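Local atomic coordinates of dITP/XTP pyrophosphatase (Coxiella burnetii, PDB entry 3TQU), a protein that probably hydrolyses non-canonical purine nucleoside triphosphates such as XTP, dITP and ITP to their monophosphates and diphosphate, keeping them out of DNA and RNA. Residues S15-A18 with E19-L23; K30-Q34 with T35-V39; P177-K180 with N181-H185. All coordinates share one frame; numbering follows the deposited sequence.

Contact 1 of 3, residues S15-A18 with E19-L23; sequences SKLA and EMQEL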
loop_
_atom_site.group_PDB
_atom_site.type_symbol
_atom_site.label_atom_id
_atom_site.label_comp_id
_atom_site.label_asym_id
_atom_site.label_seq_id
_atom_site.Cartn_x
_atom_site.Cartn_y
_atom_site.Cartn_z
ATOM N N SER A 15 20.292 -12.728 -1.913
ATOM C CA SER A 15 20.579 -11.794 -0.832
ATOM C C SER A 15 19.288 -11.384 -0.120
ATOM O O SER A 15 19.281 -11.163 1.091
ATOM C CB SER A 15 21.334 -10.566 -1.346
ATOM O OG SER A 15 20.499 -9.736 -2.129
ATOM N N LYS A 16 18.196 -11.296 -0.869
ATOM C CA LYS A 16 16.905 -10.962 -0.273
ATOM C C LYS A 16 16.419 -12.058 0.677
ATOM O O LYS A 16 15.883 -11.769 1.747
ATOM C CB LYS A 16 15.863 -10.686 -1.354
ATOM C CG LYS A 16 16.159 -9.438 -2.180
ATOM C CD LYS A 16 14.965 -9.025 -3.018
ATOM C CE LYS A 16 15.244 -7.723 -3.762
ATOM N NZ LYS A 16 14.054 -7.234 -4.509
ATOM N N LEU A 17 16.607 -13.314 0.284
ATOM C CA LEU A 17 16.246 -14.440 1.137
ATOM C C LEU A 17 17.100 -14.465 2.400
ATOM O O LEU A 17 16.587 -14.655 3.503
ATOM C CB LEU A 17 16.398 -15.761 0.383
ATOM C CG LEU A 17 16.100 -17.015 1.211
ATOM C CD1 LEU A 17 14.651 -17.015 1.683
ATOM C CD2 LEU A 17 16.408 -18.268 0.417
ATOM N N ALA A 18 18.404 -14.271 2.231
ATOM C CA ALA A 18 19.327 -14.266 3.361
ATOM C C ALA A 18 19.020 -13.132 4.338
ATOM O O ALA A 18 19.032 -13.330 5.553
ATOM C CB ALA A 18 20.765 -14.168 2.867
ATOM N N GLU A 19 18.749 -11.942 3.808
ATOM C CA GLU A 19 18.419 -10.798 4.653
ATOM C C GLU A 19 17.174 -11.089 5.491
ATOM O O GLU A 19 17.089 -10.699 6.655
ATOM C CB GLU A 19 18.206 -9.537 3.808
ATOM C CG GLU A 19 19.481 -8.954 3.209
ATOM C CD GLU A 19 19.213 -7.754 2.313
ATOM O OE1 GLU A 19 18.078 -7.230 2.341
ATOM O OE2 GLU A 19 20.135 -7.339 1.578
HETATM N N MSE A 20 16.221 -11.788 4.884
HETATM C CA MSE A 20 14.946 -12.111 5.517
HETATM C C MSE A 20 15.139 -13.148 6.620
HETATM O O MSE A 20 14.602 -13.011 7.720
HETATM C CB MSE A 20 13.969 -12.635 4.456
HETATM C CG MSE A 20 12.567 -12.981 4.946
HETATM SE SE MSE A 20 11.439 -11.402 5.064
HETATM C CE MSE A 20 12.125 -10.484 3.502
ATOM N N GLN A 21 15.909 -14.187 6.322
ATOM C CA GLN A 21 16.172 -15.232 7.302
ATOM C C GLN A 21 16.866 -14.650 8.525
ATOM O O GLN A 21 16.563 -15.018 9.659
ATOM C CB GLN A 21 17.021 -16.345 6.688
ATOM C CG GLN A 21 16.302 -17.147 5.614
ATOM C CD GLN A 21 17.254 -18.023 4.833
ATOM O OE1 GLN A 21 18.457 -17.768 4.801
ATOM N NE2 GLN A 21 16.726 -19.068 4.213
ATOM N N GLU A 22 17.803 -13.739 8.281
ATOM C CA GLU A 22 18.496 -13.039 9.355
ATOM C C GLU A 22 17.514 -12.190 10.164
ATOM O O GLU A 22 17.569 -12.149 11.391
ATOM C CB GLU A 22 19.599 -12.151 8.774
ATOM C CG GLU A 22 20.243 -11.211 9.780
ATOM C CD GLU A 22 21.141 -11.933 10.760
ATOM O OE1 GLU A 22 21.658 -13.015 10.406
ATOM O OE2 GLU A 22 21.330 -11.423 11.884
ATOM N N LEU A 23 16.610 -11.523 9.456
ATOM C CA LEU A 23 15.636 -10.632 10.076
ATOM C C LEU A 23 14.694 -11.358 11.026
ATOM O O LEU A 23 14.383 -10.854 12.106
ATOM C CB LEU A 23 14.813 -9.923 8.998
ATOM C CG LEU A 23 13.715 -8.996 9.520
ATOM C CD1 LEU A 23 14.327 -7.710 10.040
ATOM C CD2 LEU A 23 12.704 -8.703 8.427
HETATM O O HOH W 1 18.883 -7.868 -0.845
#
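Different first torsions bring Leu17 and Gln21 together: Leu17 carries CG trans to its own nitrogen (chi1 177°), while Gln21 swings CG trans to its carbonyl carbon (chi1 -68°). The amide end of Gln21 therefore folds back one turn, and its NE2 lies 3.7 Å from Leu17 CG, with both leucine methyls close by. Glu19 follows the same course as Gln21, its CG passing 3.1 Å from Ser15 O before the carboxylate heads back toward Ser15. There a water bridges the two, donating to Ser15 OG at 2.8 Å and, more weakly, to Glu19 OE2. All this rides on helix 14-23, the connecting helix of the beta-alpha-beta unit formed with strands 5-9 and 29-33, and regular i to i+4 bonds such as Gln21 N to Leu17 O (2.9 Å) hold its turns. Ser15 and Lys16 are predicted to bind substrate; Ser15 OG also bonds Asn13, and Lys16 NZ makes a salt bridge to Asp71. Glu19 OE1 pairs with Arg186, likewise predicted to bind substrate, so the glutamate probably steadies that guanidinium. On the inner side, Met20, a selenomethionine, turns its bent end away toward Leu190 and Leu193 of helix 185-199.

Contact 2 of 3, residues K30-Q34 with T35-V39; sequences KFIPQ and TEFSV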
loop_
_atom_site.group_PDB
_atom_site.type_symbol
_atom_site.label_atom_id
_atom_site.label_comp_id
_atom_site.label_asym_id
_atom_site.label_seq_id
_atom_site.Cartn_x
_atom_site.Cartn_y
_atom_site.Cartn_z
ATOM N N LYS A 30 9.240 -19.993 8.095
ATOM C CA LYS A 30 10.152 -20.493 7.078
ATOM C C LYS A 30 9.789 -19.927 5.714
ATOM O O LYS A 30 8.694 -20.169 5.204
ATOM C CB LYS A 30 10.115 -22.020 7.025
ATOM C CG LYS A 30 10.998 -22.628 5.942
ATOM C CD LYS A 30 10.741 -24.120 5.798
ATOM C CE LYS A 30 10.995 -24.857 7.103
ATOM N NZ LYS A 30 10.635 -26.300 7.008
ATOM N N PHE A 31 10.708 -19.170 5.126
ATOM C CA PHE A 31 10.486 -18.637 3.789
ATOM C C PHE A 31 10.987 -19.596 2.715
ATOM O O PHE A 31 12.097 -20.123 2.801
ATOM C CB PHE A 31 11.130 -17.261 3.642
ATOM C CG PHE A 31 10.339 -16.163 4.287
ATOM C CD1 PHE A 31 9.404 -15.448 3.558
ATOM C CD2 PHE A 31 10.508 -15.865 5.628
ATOM C CE1 PHE A 31 8.663 -14.438 4.155
ATOM C CE2 PHE A 31 9.769 -14.862 6.226
ATOM C CZ PHE A 31 8.847 -14.150 5.488
ATOM N N ILE A 32 10.154 -19.817 1.705
ATOM C CA ILE A 32 10.484 -20.722 0.617
ATOM C C ILE A 32 10.408 -19.977 -0.707
ATOM O O ILE A 32 9.352 -19.461 -1.072
ATOM C CB ILE A 32 9.507 -21.906 0.573
ATOM C CG1 ILE A 32 9.429 -22.580 1.946
ATOM C CG2 ILE A 32 9.915 -22.893 -0.515
ATOM C CD1 ILE A 32 8.403 -23.684 2.020
ATOM N N PRO A 33 11.533 -19.905 -1.429
ATOM C CA PRO A 33 11.541 -19.230 -2.730
ATOM C C PRO A 33 10.521 -19.876 -3.662
ATOM O O PRO A 33 10.361 -21.099 -3.640
ATOM C CB PRO A 33 12.969 -19.470 -3.241
ATOM C CG PRO A 33 13.780 -19.710 -2.005
ATOM C CD PRO A 33 12.859 -20.430 -1.062
ATOM N N GLN A 34 9.830 -19.069 -4.461
ATOM C CA GLN A 34 8.796 -19.602 -5.340
ATOM C C GLN A 34 9.370 -20.626 -6.310
ATOM O O GLN A 34 8.654 -21.499 -6.793
ATOM C CB GLN A 34 8.073 -18.484 -6.094
ATOM C CG GLN A 34 8.923 -17.740 -7.108
ATOM C CD GLN A 34 8.146 -16.646 -7.810
ATOM O OE1 GLN A 34 7.095 -16.212 -7.333
ATOM N NE2 GLN A 34 8.657 -16.193 -8.950
ATOM N N THR A 35 10.667 -20.526 -6.579
ATOM C CA THR A 35 11.330 -21.476 -7.468
ATOM C C THR A 35 11.262 -22.910 -6.952
ATOM O O THR A 35 11.408 -23.859 -7.721
ATOM C CB THR A 35 12.801 -21.097 -7.697
ATOM O OG1 THR A 35 13.432 -20.859 -6.433
ATOM C CG2 THR A 35 12.897 -19.841 -8.558
ATOM N N GLU A 36 11.040 -23.070 -5.651
ATOM C CA GLU A 36 10.950 -24.401 -5.056
ATOM C C GLU A 36 9.604 -25.054 -5.344
ATOM O O GLU A 36 9.392 -26.231 -5.044
ATOM C CB GLU A 36 11.209 -24.337 -3.552
ATOM C CG GLU A 36 12.675 -24.145 -3.205
ATOM C CD GLU A 36 13.530 -25.305 -3.682
ATOM O OE1 GLU A 36 13.353 -26.424 -3.159
ATOM O OE2 GLU A 36 14.369 -25.102 -4.585
ATOM N N PHE A 37 8.700 -24.269 -5.925
ATOM C CA PHE A 37 7.392 -24.747 -6.359
ATOM C C PHE A 37 7.309 -24.678 -7.876
ATOM O O PHE A 37 6.246 -24.881 -8.460
ATOM C CB PHE A 37 6.282 -23.882 -5.760
ATOM C CG PHE A 37 6.152 -24.002 -4.270
ATOM C CD1 PHE A 37 5.224 -24.866 -3.711
ATOM C CD2 PHE A 37 6.953 -23.252 -3.428
ATOM C CE1 PHE A 37 5.099 -24.979 -2.339
ATOM C CE2 PHE A 37 6.835 -23.362 -2.055
ATOM C CZ PHE A 37 5.907 -24.226 -1.510
ATOM N N SER A 38 8.440 -24.370 -8.504
ATOM C CA SER A 38 8.512 -24.203 -9.949
ATOM C C SER A 38 7.560 -23.127 -10.462
ATOM O O SER A 38 6.962 -23.270 -11.529
ATOM C CB SER A 38 8.261 -25.532 -10.662
ATOM O OG SER A 38 9.274 -26.464 -10.331
ATOM N N VAL A 39 7.429 -22.047 -9.697
ATOM C CA VAL A 39 6.631 -20.903 -10.117
ATOM C C VAL A 39 7.461 -19.989 -11.011
ATOM O O VAL A 39 8.547 -19.557 -10.624
ATOM C CB VAL A 39 6.129 -20.091 -8.907
ATOM C CG1 VAL A 39 5.336 -18.878 -9.368
ATOM C CG2 VAL A 39 5.289 -20.970 -7.988
HETATM O O HOH W 2 10.622 -17.834 -10.336
#
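Gln34 and Val39 form the buried side of this turn, their side chains crossing at about a right angle with Gln34 CB 3.8 Å from Val39 CB. Gln34 puts CG between its own nitrogen and carbonyl carbon (chi1 67°) and then extends, so that its amide runs past Val39 CG1. Both residues are packed against helix 49-64, Gln34 on Ala60 and Val39 on His59. The chain here leaves edge strand 29-33 through a short 3-10 turn, closed by Glu36 N to Pro33 O at 2.9 Å. Gln34 O takes two backbone donors from opposite faces of its carbonyl plane, Phe37 N at 2.9 Å and Val39 N at 3.2 Å. The other side is more open to solvent. Ile32 and Phe37, both partly exposed, still touch closely, Ile32 CG2 lying 3.5 Å from Phe37 CE2, but the exposed Glu36 leaves only its CB against Ile32 CG2 and bends its carboxylate away. Pro33 O and Gln34 O lie near the plane of the Phe37 ring, at its edge. A water accepts from Gln34 NE2 at 2.9 Å and donates to Val39 O at 2.7 Å. One carbonyl accepting two backbone bonds, with this water linking amide to backbone, is consistent with a turn held mainly by its own backbone.

Contact 3 of 3, residues P177-K180 with N181-H185; sequences PQEK and NAISH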
loop_
_atom_site.group_PDB
_atom_site.type_symbol
_atom_site.label_atom_id
_atom_site.label_comp_id
_atom_site.label_asym_id
_atom_site.label_seq_id
_atom_site.Cartn_x
_atom_site.Cartn_y
_atom_site.Cartn_z
ATOM N N PRO A 177 28.485 -2.596 4.033
ATOM C CA PRO A 177 27.252 -3.331 3.731
ATOM C C PRO A 177 26.282 -3.381 4.909
ATOM O O PRO A 177 25.096 -3.105 4.731
ATOM C CB PRO A 177 27.765 -4.734 3.404
ATOM C CG PRO A 177 29.112 -4.490 2.822
ATOM C CD PRO A 177 29.683 -3.328 3.588
ATOM N N GLN A 178 26.778 -3.720 6.094
ATOM C CA GLN A 178 25.919 -3.834 7.269
ATOM C C GLN A 178 25.236 -2.512 7.601
ATOM O O GLN A 178 24.061 -2.487 7.972
ATOM C CB GLN A 178 26.713 -4.324 8.481
ATOM C CG GLN A 178 27.241 -5.739 8.351
ATOM C CD GLN A 178 27.951 -6.205 9.607
ATOM O OE1 GLN A 178 27.752 -5.651 10.688
ATOM N NE2 GLN A 178 28.789 -7.224 9.468
ATOM N N GLU A 179 25.975 -1.414 7.469
ATOM C CA GLU A 179 25.420 -0.108 7.790
ATOM C C GLU A 179 24.361 0.303 6.777
ATOM O O GLU A 179 23.337 0.869 7.146
ATOM C CB GLU A 179 26.513 0.959 7.882
ATOM C CG GLU A 179 25.984 2.361 8.162
ATOM C CD GLU A 179 25.302 2.483 9.517
ATOM O OE1 GLU A 179 25.301 1.497 10.283
ATOM O OE2 GLU A 179 24.769 3.572 9.820
ATOM N N LYS A 180 24.610 0.011 5.504
ATOM C CA LYS A 180 23.630 0.296 4.460
ATOM C C LYS A 180 22.355 -0.498 4.700
ATOM O O LYS A 180 21.253 0.040 4.616
ATOM C CB LYS A 180 24.183 -0.037 3.071
ATOM C CG LYS A 180 23.170 0.201 1.959
ATOM C CD LYS A 180 23.419 -0.671 0.741
ATOM C CE LYS A 180 22.265 -0.556 -0.239
ATOM N NZ LYS A 180 22.399 -1.476 -1.399
ATOM N N ASN A 181 22.508 -1.786 4.995
ATOM C CA ASN A 181 21.351 -2.657 5.191
ATOM C C ASN A 181 20.545 -2.300 6.436
ATOM O O ASN A 181 19.367 -2.640 6.541
ATOM C CB ASN A 181 21.773 -4.130 5.224
ATOM C CG ASN A 181 22.376 -4.598 3.906
ATOM O OD1 ASN A 181 22.104 -4.030 2.849
ATOM N ND2 ASN A 181 23.198 -5.639 3.968
ATOM N N ALA A 182 21.175 -1.595 7.370
ATOM C CA ALA A 182 20.505 -1.180 8.600
ATOM C C ALA A 182 19.624 0.057 8.423
ATOM O O ALA A 182 18.624 0.212 9.124
ATOM C CB ALA A 182 21.522 -0.942 9.708
ATOM N N ILE A 183 19.992 0.933 7.493
ATOM C CA ILE A 183 19.315 2.220 7.363
ATOM C C ILE A 183 18.614 2.415 6.017
ATOM O O ILE A 183 17.931 3.416 5.805
ATOM C CB ILE A 183 20.295 3.396 7.569
ATOM C CG1 ILE A 183 21.292 3.472 6.410
ATOM C CG2 ILE A 183 21.020 3.268 8.912
ATOM C CD1 ILE A 183 22.146 4.721 6.420
ATOM N N SER A 184 18.787 1.465 5.107
ATOM C CA SER A 184 18.271 1.626 3.751
ATOM C C SER A 184 16.751 1.532 3.694
ATOM O O SER A 184 16.083 1.281 4.700
ATOM C CB SER A 184 18.865 0.575 2.816
ATOM O OG SER A 184 18.388 -0.715 3.158
ATOM N N HIS A 185 16.223 1.739 2.493
ATOM C CA HIS A 185 14.806 1.581 2.224
ATOM C C HIS A 185 14.368 0.146 2.494
ATOM O O HIS A 185 13.274 -0.092 3.011
ATOM C CB HIS A 185 14.501 1.978 0.778
ATOM C CG HIS A 185 15.387 1.316 -0.232
ATOM N ND1 HIS A 185 16.763 1.387 -0.178
ATOM C CD2 HIS A 185 15.091 0.583 -1.332
ATOM C CE1 HIS A 185 17.276 0.722 -1.198
ATOM N NE2 HIS A 185 16.283 0.224 -1.914
HETATM O O HOH W 3 23.562 -3.612 -0.287
#
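The backbone of 177-183 is one short helix that opens with a sound i to i+4 bond, Asn181 N to Pro177 O at 2.9 Å and nearly straight at the hydrogen (163°), and frays toward its end into weak or i to i+3 bonds. Ile183 N, for instance, reaches Lys180 O at 3.3 Å from well above the carbonyl plane, and only weakly Glu179 O. Ser184 breaks the helical course and its OG bonds Gly187 N, so Ser184 is the N-cap of helix 185-199 directly after helix 177-183. Among the side chains, Asn181 lies back along the preceding turn, its CG 3.2 Å from Pro177 O. Glu179 and Ile183 meet on another flank, where the Glu179 chain bends at chi2 and brings OE2 to 3.9 Å from Ile183 CG2; that same oxygen bonds His168 NE2. Ile183 places CG1 between its nitrogen and carbonyl carbon (chi1 69°), which lays it 3.4 Å from Glu179 O. Lys180, predicted like His185 to bind substrate, is buried and stretched out, its side chain touching Trp143 and Phe157 and its NZ in a salt bridge to Asp160, also predicted to bind substrate, which probably orients the amine in the nucleotide pocket. Between the lysine and Asn181 sits one water, accepting from Lys180 NZ at 2.7 Å and donating a long, weak bond to Asn181 OD1 at 3.5 Å.

Contact 1 lies on the helix of a beta-alpha-beta unit; contact 2 begins on the second strand of that unit and continues into the loop after it. The two pack on each other: Met20 CG lies 3.6 Å from Phe31 CE2, and Leu17 rests on Pro33. Contact 3 meets contact 1 more lightly, through the acidic end of Glu19 near Asn181, while its nearest atoms are about 15 Å from contact 2. Contact 1 is largely at the surface; contacts 2 and 3 are partly buried. Residues predicted to bind substrate lie in 15-23 and 177-185, whose charged side chains pair with residues elsewhere, whereas 30-39 relies on backbone bonds and apolar packing. Helix 185-199 borders both contacts 1 and 3.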